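Local structure of aldehyde dehydrogenase (Burkholderia vietnamiensis, 5KF0) at residues Tyr14-Ala22 with Leu206-Pro215; Val408-Gln416 with Met452-Ser460. The protein probably oxidises aldehydes to carboxylic acids with a nicotinamide cofactor, as aldehyde dehydrogenases do, and is seen here with NADPH bound. All blocks are in the same frame, centred on the assembly; numbering follows the deposited sequence. Where two conformers were deposited one is given.

Contact 1: residues Tyr14-Ala22 with Leu206-Pro215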
loop_
_atom_site.group_PDB
_atom_site.type_symbol
_atom_site.label_atom_id
_atom_site.label_comp_id
_atom_site.label_asym_id
_atom_site.label_seq_id
_atom_site.Cartn_x
_atom_site.Cartn_y
_atom_site.Cartn_z
ATOM N N TYR A 14 -21.260 -40.017 7.717
ATOM C CA TYR A 14 -20.278 -39.002 8.073
ATOM C C TYR A 14 -20.598 -38.435 9.449
ATOM O O TYR A 14 -21.774 -38.274 9.801
ATOM C CB TYR A 14 -20.240 -37.838 7.046
ATOM C CG TYR A 14 -19.595 -38.228 5.736
ATOM C CD1 TYR A 14 -18.258 -37.933 5.475
ATOM C CD2 TYR A 14 -20.313 -38.911 4.768
ATOM C CE1 TYR A 14 -17.667 -38.299 4.281
ATOM C CE2 TYR A 14 -19.729 -39.284 3.567
ATOM C CZ TYR A 14 -18.405 -38.976 3.334
ATOM O OH TYR A 14 -17.827 -39.358 2.146
ATOM N N PRO A 15 -19.579 -38.112 10.240
ATOM C CA PRO A 15 -19.800 -37.390 11.493
ATOM C C PRO A 15 -19.879 -35.894 11.227
ATOM O O PRO A 15 -19.585 -35.422 10.127
ATOM C CB PRO A 15 -18.545 -37.727 12.296
ATOM C CG PRO A 15 -17.460 -37.735 11.216
ATOM C CD PRO A 15 -18.142 -38.271 9.952
ATOM N N TYR A 16 -20.270 -35.143 12.251
ATOM C CA TYR A 16 -19.972 -33.716 12.222
ATOM C C TYR A 16 -18.721 -33.466 13.050
ATOM O O TYR A 16 -18.207 -34.357 13.723
ATOM C CB TYR A 16 -21.152 -32.835 12.682
ATOM C CG TYR A 16 -21.750 -33.028 14.058
ATOM C CD1 TYR A 16 -20.997 -32.834 15.219
ATOM C CD2 TYR A 16 -23.101 -33.330 14.202
ATOM C CE1 TYR A 16 -21.570 -32.981 16.479
ATOM C CE2 TYR A 16 -23.672 -33.476 15.451
ATOM C CZ TYR A 16 -22.908 -33.306 16.584
ATOM O OH TYR A 16 -23.473 -33.449 17.833
ATOM N N TYR A 17 -18.199 -32.245 12.962
ATOM C CA TYR A 17 -16.944 -31.907 13.623
ATOM C C TYR A 17 -17.203 -30.832 14.661
ATOM O O TYR A 17 -17.621 -29.718 14.323
ATOM C CB TYR A 17 -15.883 -31.485 12.607
ATOM C CG TYR A 17 -15.329 -32.719 11.927
ATOM C CD1 TYR A 17 -14.170 -33.332 12.393
ATOM C CD2 TYR A 17 -16.016 -33.321 10.878
ATOM C CE1 TYR A 17 -13.683 -34.494 11.801
ATOM C CE2 TYR A 17 -15.538 -34.487 10.281
ATOM C CZ TYR A 17 -14.371 -35.060 10.751
ATOM O OH TYR A 17 -13.883 -36.219 10.168
ATOM N N LEU A 18 -16.977 -31.186 15.921
ATOM C CA LEU A 18 -17.217 -30.311 17.060
ATOM C C LEU A 18 -15.877 -30.086 17.741
ATOM O O LEU A 18 -15.267 -31.040 18.246
ATOM C CB LEU A 18 -18.237 -30.936 18.019
ATOM C CG LEU A 18 -18.469 -30.235 19.356
ATOM C CD1 LEU A 18 -19.016 -28.861 19.120
ATOM C CD2 LEU A 18 -19.421 -31.056 20.236
ATOM N N ALA A 19 -15.429 -28.831 17.761
ATOM C CA ALA A 19 -14.136 -28.461 18.346
ATOM C C ALA A 19 -13.027 -29.384 17.843
ATOM O O ALA A 19 -12.296 -30.018 18.612
ATOM C CB ALA A 19 -14.205 -28.450 19.871
ATOM N N ASN A 20 -12.935 -29.474 16.522
ATOM C CA ASN A 20 -11.894 -30.121 15.738
ATOM C C ASN A 20 -12.040 -31.633 15.650
ATOM O O ASN A 20 -11.208 -32.243 14.985
ATOM C CB ASN A 20 -10.465 -29.859 16.252
ATOM C CG ASN A 20 -10.135 -28.382 16.431
ATOM O OD1 ASN A 20 -10.975 -27.566 16.830
ATOM N ND2 ASN A 20 -8.876 -28.041 16.164
ATOM N N GLU A 21 -13.020 -32.264 16.309
ATOM C CA GLU A 21 -13.047 -33.718 16.401
ATOM C C GLU A 21 -14.364 -34.295 15.889
ATOM O O GLU A 21 -15.428 -33.687 16.024
ATOM C CB GLU A 21 -12.782 -34.173 17.856
ATOM C CG GLU A 21 -11.393 -33.716 18.337
ATOM C CD GLU A 21 -11.003 -34.243 19.719
ATOM O OE1 GLU A 21 -10.821 -33.426 20.648
ATOM O OE2 GLU A 21 -10.874 -35.465 19.870
ATOM N N ALA A 22 -14.274 -35.490 15.308
ATOM C CA ALA A 22 -15.438 -36.140 14.709
ATOM C C ALA A 22 -16.399 -36.654 15.774
ATOM O O ALA A 22 -15.984 -37.283 16.755
ATOM C CB ALA A 22 -14.995 -37.305 13.831
ATOM N N LEU A 206 -4.190 -27.654 15.000
ATOM C CA LEU A 206 -4.923 -26.472 15.426
ATOM C C LEU A 206 -5.391 -26.621 16.869
ATOM O O LEU A 206 -5.752 -27.728 17.294
ATOM C CB LEU A 206 -6.137 -26.253 14.527
ATOM C CG LEU A 206 -5.839 -25.709 13.140
ATOM C CD1 LEU A 206 -7.067 -25.892 12.252
ATOM C CD2 LEU A 206 -5.448 -24.237 13.248
ATOM N N PRO A 207 -5.423 -25.533 17.642
ATOM C CA PRO A 207 -5.964 -25.604 19.007
ATOM C C PRO A 207 -7.401 -26.104 18.990
ATOM O O PRO A 207 -8.172 -25.779 18.090
ATOM C CB PRO A 207 -5.885 -24.153 19.496
ATOM C CG PRO A 207 -4.887 -23.476 18.597
ATOM C CD PRO A 207 -4.958 -24.184 17.280
ATOM N N LYS A 208 -7.763 -26.902 19.998
ATOM C CA LYS A 208 -9.126 -27.398 20.082
ATOM C C LYS A 208 -10.104 -26.241 20.229
ATOM O O LYS A 208 -9.894 -25.322 21.033
ATOM C CB LYS A 208 -9.277 -28.369 21.252
ATOM C CG LYS A 208 -8.646 -29.723 20.986
ATOM C CD LYS A 208 -8.805 -30.150 19.528
ATOM C CE LYS A 208 -8.449 -31.617 19.299
ATOM N NZ LYS A 208 -7.050 -31.817 18.841
ATOM N N GLY A 209 -11.168 -26.279 19.419
ATOM C CA GLY A 209 -12.104 -25.185 19.294
ATOM C C GLY A 209 -11.825 -24.247 18.135
ATOM O O GLY A 209 -12.631 -23.340 17.887
ATOM N N ALA A 210 -10.702 -24.425 17.432
ATOM C CA ALA A 210 -10.442 -23.611 16.246
ATOM C C ALA A 210 -11.547 -23.756 15.212
ATOM O O ALA A 210 -11.861 -22.789 14.509
ATOM C CB ALA A 210 -9.098 -23.992 15.616
ATOM N N PHE A 211 -12.151 -24.935 15.097
ATOM C CA PHE A 211 -13.207 -25.071 14.105
ATOM C C PHE A 211 -14.241 -26.094 14.539
ATOM O O PHE A 211 -13.944 -27.047 15.266
ATOM C CB PHE A 211 -12.638 -25.452 12.730
ATOM C CG PHE A 211 -12.159 -26.875 12.633
ATOM C CD1 PHE A 211 -12.991 -27.859 12.123
ATOM C CD2 PHE A 211 -10.866 -27.223 13.021
ATOM C CE1 PHE A 211 -12.553 -29.174 12.018
ATOM C CE2 PHE A 211 -10.410 -28.541 12.908
ATOM C CZ PHE A 211 -11.258 -29.514 12.399
ATOM N N SER A 212 -15.472 -25.855 14.100
ATOM C CA SER A 212 -16.526 -26.851 14.067
ATOM C C SER A 212 -17.207 -26.755 12.711
ATOM O O SER A 212 -17.334 -25.664 12.148
ATOM C CB SER A 212 -17.555 -26.645 15.199
ATOM O OG SER A 212 -16.956 -26.848 16.476
ATOM N N VAL A 213 -17.640 -27.899 12.181
ATOM C CA VAL A 213 -18.430 -27.932 10.949
ATOM C C VAL A 213 -19.688 -28.730 11.282
ATOM O O VAL A 213 -19.616 -29.939 11.543
ATOM C CB VAL A 213 -17.661 -28.541 9.766
ATOM C CG1 VAL A 213 -18.561 -28.610 8.522
ATOM C CG2 VAL A 213 -16.399 -27.709 9.464
ATOM N N LEU A 214 -20.829 -28.053 11.306
ATOM C CA LEU A 214 -22.058 -28.599 11.881
ATOM C C LEU A 214 -23.196 -28.523 10.875
ATOM O O LEU A 214 -23.748 -27.425 10.651
ATOM C CB LEU A 214 -22.443 -27.843 13.153
ATOM C CG LEU A 214 -21.439 -27.843 14.304
ATOM C CD1 LEU A 214 -22.004 -27.048 15.474
ATOM C CD2 LEU A 214 -21.108 -29.259 14.740
ATOM N N PRO A 215 -23.596 -29.635 10.274
ATOM C CA PRO A 215 -24.815 -29.625 9.460
ATOM C C PRO A 215 -26.021 -29.328 10.338
ATOM O O PRO A 215 -26.146 -29.858 11.441
ATOM C CB PRO A 215 -24.871 -31.045 8.880
ATOM C CG PRO A 215 -23.462 -31.598 9.043
ATOM C CD PRO A 215 -22.945 -30.954 10.297
#

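Contact 2: residues Val408-Gln416 with Met452-Ser460. With NDP (NADPH dihydro-nicotinamide-adenine-dinucleotide phosphate), chain E.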
loop_
_atom_site.group_PDB
_atom_site.type_symbol
_atom_site.label_atom_id
_atom_site.label_comp_id
_atom_site.label_asym_id
_atom_site.label_seq_id
_atom_site.Cartn_x
_atom_site.Cartn_y
_atom_site.Cartn_z
ATOM N N VAL A 408 -29.084 -2.847 -17.847
ATOM C CA VAL A 408 -28.375 -3.688 -16.883
ATOM C C VAL A 408 -28.709 -3.243 -15.461
ATOM O O VAL A 408 -28.983 -4.063 -14.575
ATOM C CB VAL A 408 -26.855 -3.645 -17.137
ATOM C CG1 VAL A 408 -26.104 -4.354 -15.988
ATOM C CG2 VAL A 408 -26.507 -4.280 -18.491
ATOM N N ASN A 409 -28.680 -1.928 -15.221
ATOM C CA ASN A 409 -28.961 -1.370 -13.901
ATOM C C ASN A 409 -30.432 -1.454 -13.514
ATOM O O ASN A 409 -30.758 -1.188 -12.353
ATOM C CB ASN A 409 -28.534 0.101 -13.842
ATOM C CG ASN A 409 -27.037 0.284 -13.660
ATOM O OD1 ASN A 409 -26.351 -0.581 -13.126
ATOM N ND2 ASN A 409 -26.528 1.448 -14.094
ATOM N N ASP A 410 -31.325 -1.779 -14.454
ATOM C CA ASP A 410 -32.762 -1.846 -14.194
ATOM C C ASP A 410 -33.072 -3.151 -13.462
ATOM O O ASP A 410 -33.619 -4.107 -14.018
ATOM C CB ASP A 410 -33.533 -1.732 -15.503
ATOM C CG ASP A 410 -35.020 -1.973 -15.325
ATOM O OD1 ASP A 410 -35.558 -1.536 -14.273
ATOM O OD2 ASP A 410 -35.638 -2.618 -16.214
ATOM N N SER A 411 -32.697 -3.173 -12.181
ATOM C CA SER A 411 -32.690 -4.395 -11.393
ATOM C C SER A 411 -32.574 -4.033 -9.922
ATOM O O SER A 411 -31.997 -2.996 -9.576
ATOM C CB SER A 411 -31.512 -5.299 -11.782
ATOM O OG SER A 411 -31.460 -6.445 -10.942
ATOM N N ASP A 412 -33.110 -4.915 -9.065
ATOM C CA ASP A 412 -32.833 -4.860 -7.632
ATOM C C ASP A 412 -31.386 -5.203 -7.316
ATOM O O ASP A 412 -30.911 -4.890 -6.218
ATOM C CB ASP A 412 -33.713 -5.856 -6.862
ATOM C CG ASP A 412 -35.187 -5.562 -6.971
ATOM O OD1 ASP A 412 -35.562 -4.404 -7.229
ATOM O OD2 ASP A 412 -35.970 -6.512 -6.749
ATOM N N PHE A 413 -30.683 -5.834 -8.246
ATOM C CA PHE A 413 -29.432 -6.513 -7.958
ATOM C C PHE A 413 -28.258 -5.772 -8.578
ATOM O O PHE A 413 -28.424 -4.795 -9.313
ATOM C CB PHE A 413 -29.514 -7.964 -8.451
ATOM C CG PHE A 413 -30.645 -8.724 -7.832
ATOM C CD1 PHE A 413 -30.625 -9.012 -6.473
ATOM C CD2 PHE A 413 -31.748 -9.127 -8.590
ATOM C CE1 PHE A 413 -31.675 -9.712 -5.872
ATOM C CE2 PHE A 413 -32.798 -9.831 -7.999
ATOM C CZ PHE A 413 -32.756 -10.117 -6.625
ATOM N N GLY A 414 -27.057 -6.230 -8.226
ATOM C CA GLY A 414 -25.839 -5.604 -8.704
ATOM C C GLY A 414 -24.600 -6.384 -8.313
ATOM O O GLY A 414 -23.736 -5.866 -7.593
ATOM N N LEU A 415 -24.479 -7.618 -8.798
ATOM C CA LEU A 415 -23.324 -8.430 -8.412
ATOM C C LEU A 415 -22.213 -8.250 -9.439
ATOM O O LEU A 415 -21.226 -7.564 -9.149
ATOM C CB LEU A 415 -23.737 -9.901 -8.229
ATOM C CG LEU A 415 -22.986 -10.622 -7.097
ATOM C CD1 LEU A 415 -23.575 -12.003 -6.826
ATOM C CD2 LEU A 415 -21.493 -10.730 -7.397
ATOM N N GLN A 416 -22.342 -8.844 -10.631
ATOM C CA GLN A 416 -21.402 -8.551 -11.712
ATOM C C GLN A 416 -22.165 -8.358 -13.017
ATOM O O GLN A 416 -23.295 -8.828 -13.180
ATOM C CB GLN A 416 -20.322 -9.649 -11.864
ATOM C CG GLN A 416 -19.438 -9.704 -10.595
ATOM C CD GLN A 416 -18.115 -10.455 -10.714
ATOM O OE1 GLN A 416 -17.230 -10.249 -9.879
ATOM N NE2 GLN A 416 -17.980 -11.344 -11.701
ATOM N N MET A 452 -9.464 -12.217 -6.377
ATOM C CA MET A 452 -9.987 -10.897 -6.696
ATOM C C MET A 452 -11.051 -10.475 -5.682
ATOM O O MET A 452 -11.751 -11.320 -5.113
ATOM C CB MET A 452 -10.571 -10.894 -8.109
ATOM C CG MET A 452 -12.008 -11.415 -8.239
ATOM S SD MET A 452 -12.422 -11.661 -9.986
ATOM C CE MET A 452 -14.203 -11.454 -9.980
ATOM N N PRO A 453 -11.194 -9.172 -5.429
ATOM C CA PRO A 453 -12.339 -8.718 -4.627
ATOM C C PRO A 453 -13.635 -9.135 -5.313
ATOM O O PRO A 453 -13.778 -9.012 -6.532
ATOM C CB PRO A 453 -12.169 -7.191 -4.587
ATOM C CG PRO A 453 -11.332 -6.870 -5.805
ATOM C CD PRO A 453 -10.424 -8.052 -6.007
ATOM N N TYR A 454 -14.568 -9.683 -4.534
ATOM C CA TYR A 454 -15.770 -10.247 -5.137
ATOM C C TYR A 454 -16.970 -10.035 -4.232
ATOM O O TYR A 454 -16.937 -10.406 -3.054
ATOM C CB TYR A 454 -15.582 -11.745 -5.410
ATOM C CG TYR A 454 -16.832 -12.384 -5.946
ATOM C CD1 TYR A 454 -17.183 -12.224 -7.278
ATOM C CD2 TYR A 454 -17.680 -13.115 -5.119
ATOM C CE1 TYR A 454 -18.329 -12.799 -7.788
ATOM C CE2 TYR A 454 -18.841 -13.699 -5.629
ATOM C CZ TYR A 454 -19.151 -13.531 -6.964
ATOM O OH TYR A 454 -20.288 -14.113 -7.493
ATOM N N GLY A 455 -18.037 -9.468 -4.785
ATOM C CA GLY A 455 -19.236 -9.272 -3.997
ATOM C C GLY A 455 -20.205 -8.368 -4.724
ATOM O O GLY A 455 -19.957 -7.929 -5.848
ATOM N N GLY A 456 -21.334 -8.113 -4.060
ATOM C CA GLY A 456 -22.387 -7.344 -4.692
ATOM C C GLY A 456 -22.740 -6.057 -3.980
ATOM O O GLY A 456 -22.444 -5.887 -2.794
ATOM N N VAL A 457 -23.370 -5.139 -4.710
ATOM C CA VAL A 457 -24.011 -3.972 -4.117
ATOM C C VAL A 457 -25.513 -4.090 -4.363
ATOM O O VAL A 457 -25.992 -5.124 -4.853
ATOM C CB VAL A 457 -23.423 -2.660 -4.676
ATOM C CG1 VAL A 457 -21.931 -2.533 -4.281
ATOM C CG2 VAL A 457 -23.590 -2.589 -6.206
ATOM N N LYS A 458 -26.275 -3.042 -4.028
ATOM C CA LYS A 458 -27.734 -3.116 -4.050
ATOM C C LYS A 458 -28.197 -4.366 -3.294
ATOM O O LYS A 458 -27.653 -4.654 -2.225
ATOM C CB LYS A 458 -28.238 -3.042 -5.503
ATOM C CG LYS A 458 -27.873 -1.684 -6.151
ATOM C CD LYS A 458 -27.928 -1.691 -7.679
ATOM C CE LYS A 458 -29.328 -2.015 -8.169
ATOM N NZ LYS A 458 -29.421 -1.898 -9.663
ATOM N N ASP A 459 -29.171 -5.123 -3.807
ATOM C CA ASP A 459 -29.647 -6.290 -3.061
ATOM C C ASP A 459 -28.736 -7.511 -3.184
ATOM O O ASP A 459 -29.070 -8.565 -2.615
ATOM C CB ASP A 459 -31.063 -6.676 -3.504
ATOM C CG ASP A 459 -32.133 -5.762 -2.920
ATOM O OD1 ASP A 459 -31.802 -4.911 -2.068
ATOM O OD2 ASP A 459 -33.312 -5.893 -3.317
ATOM N N SER A 460 -27.604 -7.407 -3.881
ATOM C CA SER A 460 -26.746 -8.571 -4.121
ATOM C C SER A 460 -25.673 -8.797 -3.062
ATOM O O SER A 460 -24.973 -9.819 -3.132
ATOM C CB SER A 460 -26.052 -8.467 -5.485
ATOM O OG SER A 460 -27.008 -8.516 -6.531
HETATM P PA NDP E . -30.290 -20.363 0.639
HETATM O O1A NDP E . -30.437 -18.927 1.015
HETATM O O2A NDP E . -31.636 -21.064 0.453
HETATM O O5B NDP E . -29.429 -21.178 1.698
HETATM C C5B NDP E . -28.055 -20.763 1.898
HETATM C C4B NDP E . -27.609 -21.212 3.264
HETATM O O4B NDP E . -28.320 -20.461 4.275
HETATM C C3B NDP E . -27.872 -22.690 3.579
HETATM O O3B NDP E . -26.839 -23.209 4.413
HETATM C C2B NDP E . -29.182 -22.612 4.363
HETATM O O2B NDP E . -29.419 -23.722 5.252
HETATM C C1B NDP E . -28.896 -21.370 5.188
HETATM N N9A NDP E . -30.076 -20.755 5.782
HETATM C C8A NDP E . -31.268 -20.438 5.187
HETATM N N7A NDP E . -32.116 -19.830 5.985
HETATM C C5A NDP E . -31.433 -19.747 7.188
HETATM C C6A NDP E . -31.775 -19.200 8.441
HETATM N N6A NDP E . -32.959 -18.638 8.713
HETATM N N1A NDP E . -30.851 -19.266 9.426
HETATM C C2A NDP E . -29.675 -19.846 9.173
HETATM N N3A NDP E . -29.242 -20.400 8.037
HETATM C C4A NDP E . -30.175 -20.317 7.079
HETATM O O3 NDP E . -29.442 -20.459 -0.702
HETATM P PN NDP E . -29.045 -21.675 -1.648
HETATM O O1N NDP E . -28.327 -22.709 -0.860
HETATM O O2N NDP E . -30.304 -22.124 -2.345
HETATM O O5D NDP E . -28.033 -21.049 -2.695
HETATM C C5D NDP E . -28.412 -20.255 -3.831
HETATM C C4D NDP E . -28.294 -18.796 -3.469
HETATM O O4D NDP E . -26.933 -18.496 -3.058
HETATM C C3D NDP E . -28.607 -17.870 -4.647
HETATM O O3D NDP E . -29.396 -16.747 -4.271
HETATM C C2D NDP E . -27.212 -17.469 -5.121
HETATM O O2D NDP E . -27.121 -16.264 -5.874
HETATM C C1D NDP E . -26.470 -17.380 -3.795
HETATM N N1N NDP E . -25.039 -17.476 -4.061
HETATM C C2N NDP E . -24.185 -16.437 -3.776
HETATM C C3N NDP E . -22.892 -16.434 -4.157
HETATM C C7N NDP E . -21.950 -15.348 -3.772
HETATM O O7N NDP E . -20.763 -15.650 -3.585
HETATM N N7N NDP E . -22.395 -14.095 -3.712
HETATM C C4N NDP E . -22.370 -17.526 -5.021
HETATM C C5N NDP E . -23.263 -18.719 -4.977
HETATM C C6N NDP E . -24.518 -18.625 -4.580
HETATM P P2B NDP E . -30.165 -25.086 4.728
HETATM O O1X NDP E . -30.307 -24.993 3.255
HETATM O O2X NDP E . -29.283 -26.177 5.260
HETATM O O3X NDP E . -31.504 -25.136 5.434
HETATM O O HOH W 1 -26.982 -2.629 -11.225
HETATM O O HOH W 2 -34.945 -7.906 -4.020
HETATM O O HOH W 3 -17.882 -8.694 -7.669
#

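Contact 1: residues Tyr14-Ala22 with Leu206-Pro215
Asn20, in the type I' turn of a beta hairpin, reaches into the type II turn Pro207-Ala210, and the contact illustrates how a hairpin can be added to the edge of a dinucleotide-binding sheet. With chi1 at -53°, CG of Asn20 lies beside its own backbone N, and the amide is carried in among the peptide groups of that turn. Asn20 OD1 accepts from Gly209 N at 2.9 Å, the donor standing well above the carbonyl plane, and more weakly from Phe211 N along a longer but straight bond. ND2 gives a weak bond to Pro207 O. Both ends of one amide are thus used, which should fix its rotation. The backbone of Asn20 is held as well: its N donates to Phe211 O at 2.9 Å, while its CA sits over a face of the Phe211 ring in a CH-pi contact, 3.8 Å from the centroid.

Further along, Tyr17 and Val213 form a single antiparallel hydrogen-bonded pair, Tyr17 N to Val213 O and Val213 N to Tyr17 O. The Tyr16 side chain adds apolar contacts beside it, CB against Pro215 CD at 3.5 Å and CD1 against Leu214 CD2 at 3.6 Å.

Outside the two segments, strand 211-213 pairs in parallel with strand 182-185, so 14-22 meets it from its other side. Helix 192-202 packs on Tyr17, Phe211 and Val213, whereas helix 48-60 packs on Tyr16, Leu18, Ser212 and Leu214. Where the first strand of the hairpin runs into its turn, a side chain stands in for a backbone acceptor: Ala19 N donates to Ser212 OG at 2.8 Å, with an N-H...O angle of 174°.

Contact 2: residues Val408-Gln416 with Met452-Ser460
Lys458 turns its ammonium group inward, onto backbone carbonyls of 408-416. It sits in a glycine-bearing loop beside the nicotinamide end of the cofactor pocket. A bend at chi3, 61°, in an otherwise extended chain brings NZ of Lys458 to Ser411 O at 2.8 Å, from above the carbonyl plane; a weak bond goes to Phe413 O. Ser411 and Phe413 thus turn their carbonyls to the same cation. A water that accepts from NZ also lies 2.9 Å from Asn409 OD1, whose side chain is held by Glu433 O and Glu435 N. Phe413 N closes an ST turn on Ser411 OG, which is also hydrogen-bonded to Asn261 OD1.

Beyond the lysine the backbones are tied at intervals. Asp459 N donates to Asp412 O in the carbonyl plane, and Val457 N to Gly414 O at 3.0 Å from above it. Between them Ser460 OG receives Gly414 N at 2.8 Å, nearly straight at 176°, and also bonds to Gly259 O.

Toward the cofactor, Leu415 CD2 packs on Tyr454 CZ at 3.7 Å, the two side chains crossing at about a right angle. Tyr454 turns its ring edge both to Gln416 OE1, 3.3 Å from CD1, and to the carboxamide of NADPH, O7N lying 3.4 Å from CE2. Gln416 NE2 is held by Pro445 O and Phe447 O, which should steady its amide at the ring.

Asp412 and Asp459 lie side by side and share a water that donates to both OD2 atoms. Asp459 OD1 also forms a salt bridge with Lys251 of the second subunit, which probably eases the repulsion between the two carboxylates and ties this loop to the subunit interface.

Overall arrangement
The two contacts serve different regions of one chain, on opposite sides of its centre: their own centres are 34 Å apart, their nearest atoms about 21 Å, and they do not touch. The cofactor relates them. The side chain of Pro215, in 206-215, comes within about 8 Å of NADPH; the hairpin 14-22 lies outside the pocket, whose residues fall between 158 and 454. Contact 2 supplies Leu415 and Tyr454 to the pocket, and Tyr454 also packs on Cys293. Their neighbours differ too: no other chain touches contact 1, whereas the second subunit packs against 452-460. Contact 1 closes along the sequence before contact 2 opens.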